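Local coordinates for protein nucleoporin nup120 (Schizosaccharomyces pombe, PDB 4GQ2) that serves as a structural component of the nuclear pore complex, the assembly whose nucleoporins can also dock transiently associated nuclear transport factors, at residues S594-R597 with Y598-E602; I481-N484 with S485-G489. All coordinates share one frame; numbering follows the deposited sequence.

Interaction 1: residues S594-R597 with Y598-E602; sequences SEIR and YSLRE
Arg601 folds back on Arg597 because its CG stands roughly opposite its own backbone N (chi1 -152°) and its chain then bends at chi3 (-60°), laying the guanidinium over the Arg597 carbonyl one turn earlier. Arg597 O lies 3.5 Å from the guanidinium plane and displaced toward its rim, with Tyr598 CA near the same face. At the edge, and in plane, Arg601 NH2 gives a hydrogen bond to a water at 3.0 Å, and that water donates in turn to Ser594 O at 2.7 Å, so that it spans two turns. The water supplements the weak bond that Tyr598 N gives Ser594 O at 3.3 Å.

The backbone bonds follow the i to i+4 pattern of an alpha-helix, here helix 590-605, with Arg601 N bonded to Arg597 O at 2.8 Å and Ser599 N bonded to Glu595 O. An alanine in place of Arg601 would probably leave Ser594 O with a less firmly anchored water and uncover the Arg597 carbonyl.

On another side of the helix, Ile596 and Leu600 run side by side, CG2 of Ile596 meeting CD1 of Leu600 at 3.9 Å; both pack on Phe619 of helix 612-624, and Leu600 also reaches Trp729 of helix 719-739. Extended from CG to NE, Arg597 instead leaves its turn to form a salt bridge with Glu694 of helix 672-703. Ser599 OG is hydrogen-bonded to His623 NE2, while Tyr598 sets its CB 3.5 Å from Glu595 O and sends its OH to hydrogen-bond with a chain of another protein.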
ATOM      1  N   SER A 594       2.107 -11.861 -13.533  1.00 38.77           N
ATOM      2  CA  SER A 594       0.956 -11.016 -13.288  1.00 36.23           C
ATOM      3  C   SER A 594      -0.318 -11.744 -13.709  1.00 34.15           C
ATOM      4  O   SER A 594      -1.366 -11.608 -13.066  1.00 38.80           O
ATOM      5  CB  SER A 594       1.132  -9.685 -14.020  1.00 39.71           C
ATOM      6  OG  SER A 594      -0.002  -8.864 -13.863  1.00 53.50           O
ATOM      7  N   GLU A 595      -0.214 -12.539 -14.771  1.00 29.28           N
ATOM      8  CA  GLU A 595      -1.347 -13.329 -15.256  1.00 35.86           C
ATOM      9  C   GLU A 595      -1.620 -14.518 -14.337  1.00 45.09           C
ATOM     10  O   GLU A 595      -2.778 -14.883 -14.099  1.00 42.94           O
ATOM     11  CB  GLU A 595      -1.107 -13.804 -16.694  1.00 46.52           C
ATOM     12  CG  GLU A 595      -1.064 -12.668 -17.707  1.00 52.45           C
ATOM     13  CD  GLU A 595      -0.996 -13.143 -19.147  1.00 64.30           C
ATOM     14  OE1 GLU A 595       0.109 -13.510 -19.607  1.00 57.71           O
ATOM     15  OE2 GLU A 595      -2.048 -13.120 -19.826  1.00 67.57           O
ATOM     16  N   ILE A 596      -0.541 -15.108 -13.819  1.00 40.50           N
ATOM     17  CA  ILE A 596      -0.623 -16.242 -12.911  1.00 36.59           C
ATOM     18  C   ILE A 596      -1.314 -15.851 -11.595  1.00 39.13           C
ATOM     19  O   ILE A 596      -2.195 -16.575 -11.098  1.00 40.55           O
ATOM     20  CB  ILE A 596       0.771 -16.854 -12.680  1.00 36.28           C
ATOM     21  CG1 ILE A 596       1.157 -17.717 -13.884  1.00 38.33           C
ATOM     22  CG2 ILE A 596       0.810 -17.678 -11.403  1.00 34.14           C
ATOM     23  CD1 ILE A 596       2.618 -18.128 -13.918  1.00 40.87           C
ATOM     24  N   ARG A 597      -0.944 -14.695 -11.055  1.00 31.65           N
ATOM     25  CA  ARG A 597      -1.523 -14.238  -9.798  1.00 35.71           C
ATOM     26  C   ARG A 597      -3.005 -13.883  -9.939  1.00 36.20           C
ATOM     27  O   ARG A 597      -3.791 -14.092  -9.015  1.00 43.83           O
ATOM     28  CB  ARG A 597      -0.701 -13.095  -9.216  1.00 36.47           C
ATOM     29  CG  ARG A 597       0.706 -13.553  -8.861  1.00 33.70           C
ATOM     30  CD  ARG A 597       1.606 -12.423  -8.374  1.00 33.03           C
ATOM     31  NE  ARG A 597       2.870 -12.995  -7.922  1.00 40.09           N
ATOM     32  CZ  ARG A 597       4.042 -12.372  -7.923  1.00 38.88           C
ATOM     33  NH1 ARG A 597       4.143 -11.126  -8.348  1.00 38.28           N
ATOM     34  NH2 ARG A 597       5.124 -13.010  -7.496  1.00 35.48           N
ATOM     35  N   TYR A 598      -3.383 -13.391 -11.115  1.00 35.57           N
ATOM     36  CA  TYR A 598      -4.784 -13.164 -11.446  1.00 29.57           C
ATOM     37  C   TYR A 598      -5.571 -14.479 -11.520  1.00 28.19           C
ATOM     38  O   TYR A 598      -6.692 -14.547 -11.046  1.00 30.88           O
ATOM     39  CB  TYR A 598      -4.903 -12.391 -12.770  1.00 28.28           C
ATOM     40  CG  TYR A 598      -6.327 -12.274 -13.266  1.00 29.18           C
ATOM     41  CD1 TYR A 598      -6.916 -13.310 -13.991  1.00 29.06           C
ATOM     42  CD2 TYR A 598      -7.095 -11.132 -12.994  1.00 29.99           C
ATOM     43  CE1 TYR A 598      -8.226 -13.218 -14.440  1.00 36.48           C
ATOM     44  CE2 TYR A 598      -8.406 -11.030 -13.444  1.00 31.00           C
ATOM     45  CZ  TYR A 598      -8.962 -12.072 -14.166  1.00 39.01           C
ATOM     46  OH  TYR A 598     -10.256 -11.977 -14.618  1.00 51.87           O
ATOM     47  N   SER A 599      -4.982 -15.513 -12.123  1.00 32.78           N
ATOM     48  CA  SER A 599      -5.569 -16.855 -12.114  1.00 32.60           C
ATOM     49  C   SER A 599      -5.674 -17.438 -10.697  1.00 37.49           C
ATOM     50  O   SER A 599      -6.681 -18.070 -10.362  1.00 34.96           O
ATOM     51  CB  SER A 599      -4.749 -17.813 -12.975  1.00 30.50           C
ATOM     52  OG  SER A 599      -4.768 -17.424 -14.323  1.00 36.36           O
ATOM     53  N   LEU A 600      -4.640 -17.238  -9.876  1.00 32.70           N
ATOM     54  CA  LEU A 600      -4.640 -17.791  -8.508  1.00 38.39           C
ATOM     55  C   LEU A 600      -5.657 -17.066  -7.651  1.00 38.66           C
ATOM     56  O   LEU A 600      -6.353 -17.682  -6.844  1.00 38.12           O
ATOM     57  CB  LEU A 600      -3.245 -17.738  -7.856  1.00 28.99           C
ATOM     58  CG  LEU A 600      -2.152 -18.620  -8.466  1.00 28.99           C
ATOM     59  CD1 LEU A 600      -0.784 -18.307  -7.873  1.00 27.36           C
ATOM     60  CD2 LEU A 600      -2.491 -20.094  -8.279  1.00 33.17           C
ATOM     61  N   ARG A 601      -5.748 -15.756  -7.855  1.00 36.40           N
ATOM     62  CA  ARG A 601      -6.761 -14.923  -7.212  1.00 38.80           C
ATOM     63  C   ARG A 601      -8.144 -15.474  -7.539  1.00 44.49           C
ATOM     64  O   ARG A 601      -8.969 -15.678  -6.650  1.00 42.18           O
ATOM     65  CB  ARG A 601      -6.634 -13.497  -7.738  1.00 44.88           C
ATOM     66  CG  ARG A 601      -7.074 -12.390  -6.802  1.00 53.27           C
ATOM     67  CD  ARG A 601      -6.806 -11.044  -7.456  1.00 58.68           C
ATOM     68  NE  ARG A 601      -5.382 -10.864  -7.749  1.00 77.45           N
ATOM     69  CZ  ARG A 601      -4.892 -10.374  -8.886  1.00 63.42           C
ATOM     70  NH1 ARG A 601      -5.703 -10.018  -9.870  1.00 65.95           N
ATOM     71  NH2 ARG A 601      -3.581 -10.256  -9.049  1.00 52.50           N
ATOM     72  N   GLU A 602      -8.369 -15.740  -8.823  1.00 40.14           N
ATOM     73  CA  GLU A 602      -9.634 -16.265  -9.318  1.00 44.15           C
ATOM     74  C   GLU A 602      -9.907 -17.621  -8.669  1.00 46.02           C
ATOM     75  O   GLU A 602     -11.017 -17.900  -8.207  1.00 44.56           O
ATOM     76  CB  GLU A 602      -9.553 -16.392 -10.837  1.00 45.73           C
ATOM     77  CG  GLU A 602     -10.859 -16.241 -11.587  1.00 68.54           C
ATOM     78  CD  GLU A 602     -10.647 -16.108 -13.090  1.00 79.89           C
ATOM     79  OE1 GLU A 602     -11.229 -15.179 -13.697  1.00 85.68           O
ATOM     80  OE2 GLU A 602      -9.891 -16.921 -13.665  1.00 69.83           O
TER
HETATM   81  O   HOH W   1      -2.057  -9.510 -11.491  1.00 34.37           O

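Interaction 2: residues I481-N484 with S485-G489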
ATOM      1  N   ILE A 481       1.079  11.987 -27.685  1.00 44.15           N
ATOM      2  CA  ILE A 481       0.639  10.915 -28.557  1.00 42.53           C
ATOM      3  C   ILE A 481       0.608  11.402 -30.009  1.00 51.78           C
ATOM      4  O   ILE A 481       0.104  12.493 -30.306  1.00 51.04           O
ATOM      5  CB  ILE A 481      -0.731  10.342 -28.115  1.00 40.11           C
ATOM      6  CG1 ILE A 481      -1.071   9.079 -28.910  1.00 43.77           C
ATOM      7  CG2 ILE A 481      -1.835  11.391 -28.218  1.00 40.03           C
ATOM      8  CD1 ILE A 481      -2.252   8.297 -28.366  1.00 48.64           C
ATOM      9  N   GLU A 482       1.155  10.588 -30.903  1.00 53.87           N
ATOM     10  CA  GLU A 482       1.263  10.957 -32.309  1.00 59.91           C
ATOM     11  C   GLU A 482       0.416  10.103 -33.238  1.00 63.44           C
ATOM     12  O   GLU A 482       0.269   8.898 -33.018  1.00 70.55           O
ATOM     13  CB  GLU A 482       2.724  10.926 -32.755  1.00 61.54           C
ATOM     14  CG  GLU A 482       3.442  12.233 -32.475  1.00 69.76           C
ATOM     15  CD  GLU A 482       4.943  12.089 -32.457  1.00 73.46           C
ATOM     16  OE1 GLU A 482       5.448  11.209 -31.724  1.00 71.55           O
ATOM     17  OE2 GLU A 482       5.613  12.870 -33.168  1.00 73.97           O
ATOM     18  N   PRO A 483      -0.156  10.739 -34.272  1.00 64.27           N
ATOM     19  CA  PRO A 483      -0.788  10.063 -35.405  1.00 73.33           C
ATOM     20  C   PRO A 483       0.174   9.111 -36.125  1.00 70.24           C
ATOM     21  O   PRO A 483       1.385   9.341 -36.112  1.00 67.60           O
ATOM     22  CB  PRO A 483      -1.168  11.222 -36.338  1.00 78.30           C
ATOM     23  CG  PRO A 483      -0.459  12.429 -35.813  1.00 80.57           C
ATOM     24  CD  PRO A 483      -0.347  12.196 -34.343  1.00 67.83           C
ATOM     25  N   ASN A 484      -0.375   8.058 -36.735  1.00 81.51           N
ATOM     26  CA  ASN A 484       0.392   7.057 -37.491  1.00 88.03           C
ATOM     27  C   ASN A 484      -0.558   6.052 -38.156  1.00 87.04           C
ATOM     28  O   ASN A 484      -1.603   5.724 -37.585  1.00 58.29           O
ATOM     29  CB  ASN A 484       1.363   6.309 -36.565  1.00107.98           C
ATOM     30  CG  ASN A 484       2.575   5.752 -37.296  1.00110.40           C
ATOM     31  OD1 ASN A 484       2.763   4.536 -37.370  1.00106.71           O
ATOM     32  ND2 ASN A 484       3.404   6.640 -37.839  1.00103.87           N
ATOM     33  N   SER A 485      -0.228   5.561 -39.355  1.00113.34           N
ATOM     34  CA  SER A 485       0.949   5.962 -40.134  1.00117.69           C
ATOM     35  C   SER A 485       0.501   6.717 -41.377  1.00116.43           C
ATOM     36  O   SER A 485       1.103   7.723 -41.772  1.00 92.51           O
ATOM     37  CB  SER A 485       1.763   4.734 -40.541  1.00101.82           C
ATOM     38  OG  SER A 485       2.948   5.116 -41.211  1.00 84.35           O
ATOM     39  N   ASP A 486      -0.560   6.201 -41.989  1.00111.20           N
ATOM     40  CA  ASP A 486      -1.266   6.865 -43.071  1.00121.84           C
ATOM     41  C   ASP A 486      -2.360   7.771 -42.494  1.00117.03           C
ATOM     42  O   ASP A 486      -3.406   7.977 -43.119  1.00118.23           O
ATOM     43  CB  ASP A 486      -1.851   5.822 -44.035  1.00135.05           C
ATOM     44  CG  ASP A 486      -2.499   4.634 -43.314  1.00129.76           C
ATOM     45  OD1 ASP A 486      -2.184   4.378 -42.131  1.00104.19           O
ATOM     46  OD2 ASP A 486      -3.325   3.944 -43.946  1.00148.59           O
ATOM     47  N   LEU A 487      -2.095   8.305 -41.299  1.00101.32           N
ATOM     48  CA  LEU A 487      -3.007   9.194 -40.567  1.00 95.75           C
ATOM     49  C   LEU A 487      -4.379   8.553 -40.332  1.00 94.46           C
ATOM     50  O   LEU A 487      -5.422   9.185 -40.515  1.00 91.60           O
ATOM     51  CB  LEU A 487      -3.130  10.561 -41.269  1.00102.68           C
ATOM     52  CG  LEU A 487      -1.996  11.606 -41.207  1.00114.23           C
ATOM     53  CD1 LEU A 487      -1.932  12.271 -39.838  1.00120.87           C
ATOM     54  CD2 LEU A 487      -0.625  11.075 -41.615  1.00106.06           C
ATOM     55  N   THR A 488      -4.356   7.293 -39.908  1.00102.13           N
ATOM     56  CA  THR A 488      -5.571   6.495 -39.740  1.00104.79           C
ATOM     57  C   THR A 488      -5.762   6.039 -38.290  1.00 94.82           C
ATOM     58  O   THR A 488      -6.481   5.073 -38.015  1.00 86.28           O
ATOM     59  CB  THR A 488      -5.564   5.271 -40.683  1.00100.92           C
ATOM     60  OG1 THR A 488      -4.318   4.571 -40.553  1.00 86.95           O
ATOM     61  CG2 THR A 488      -5.754   5.707 -42.138  1.00 89.08           C
ATOM     62  N   GLY A 489      -5.121   6.755 -37.369  1.00105.07           N
ATOM     63  CA  GLY A 489      -5.145   6.433 -35.942  1.00 83.71           C
ATOM     64  C   GLY A 489      -3.875   6.937 -35.286  1.00 73.70           C
ATOM     65  O   GLY A 489      -3.023   7.535 -35.949  1.00 68.95           O
TER
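Asn484 and Gly489 close the exposed turn between them by one backbone bond, Asn484 N to Gly489 O at 2.8 Å. A loop pinched shut at its base in this way joins helix 464-478 to helix 492-515, and a backbone pairing of Glu482 with Asp491 extends the closure. Within the loop the chain bends at the cis peptide between Asn484 and Ser485 and at Leu487, whose backbone is left-handed. Gly489, at the base, has backbone angles at which a CB would be jammed against the Thr488 carbonyl O. Gly489 O also receives a CA-H contact from Pro483, its CA 3.4 Å away.

Among the side chains, Leu487 turns back from the far part of the loop so that its CD1 lies 3.7 Å from Pro483 CB; both residues pack against apolar side chains on a chain of another protein. The cis peptide places consecutive side chains close together, bringing Asn484 OD1 within 3.3 Å of Ser485 CB. On the returning limb, just before Gly489, Thr488 holds OG1 between its backbone N and carbonyl carbon (chi1 50°), from where OG1 donates to Asp486 OD1 at 2.7 Å, approaching from above the carboxylate plane, 56° out of it.

Interaction 2 comes first along the chain, in the loop between helices 464-478 and 492-515, among helices that follow strand 390-395 and precede strand 520-525 within the beta-propeller domain. Interaction 1 follows, after strands 520-525, 532-536 and 539-544 have completed their sheet, within helix 590-605. The centres of interaction 1 and interaction 2 lie about 35 Å apart, and the nearest atoms of interaction 1 and interaction 2 are about 23 Å apart, without touching. One contact is largely buried among helices and the other exposed at the periphery, 48 Å from the chain's centre, yet each includes residues meeting a chain of another protein, in keeping with a scaffold nucleoporin.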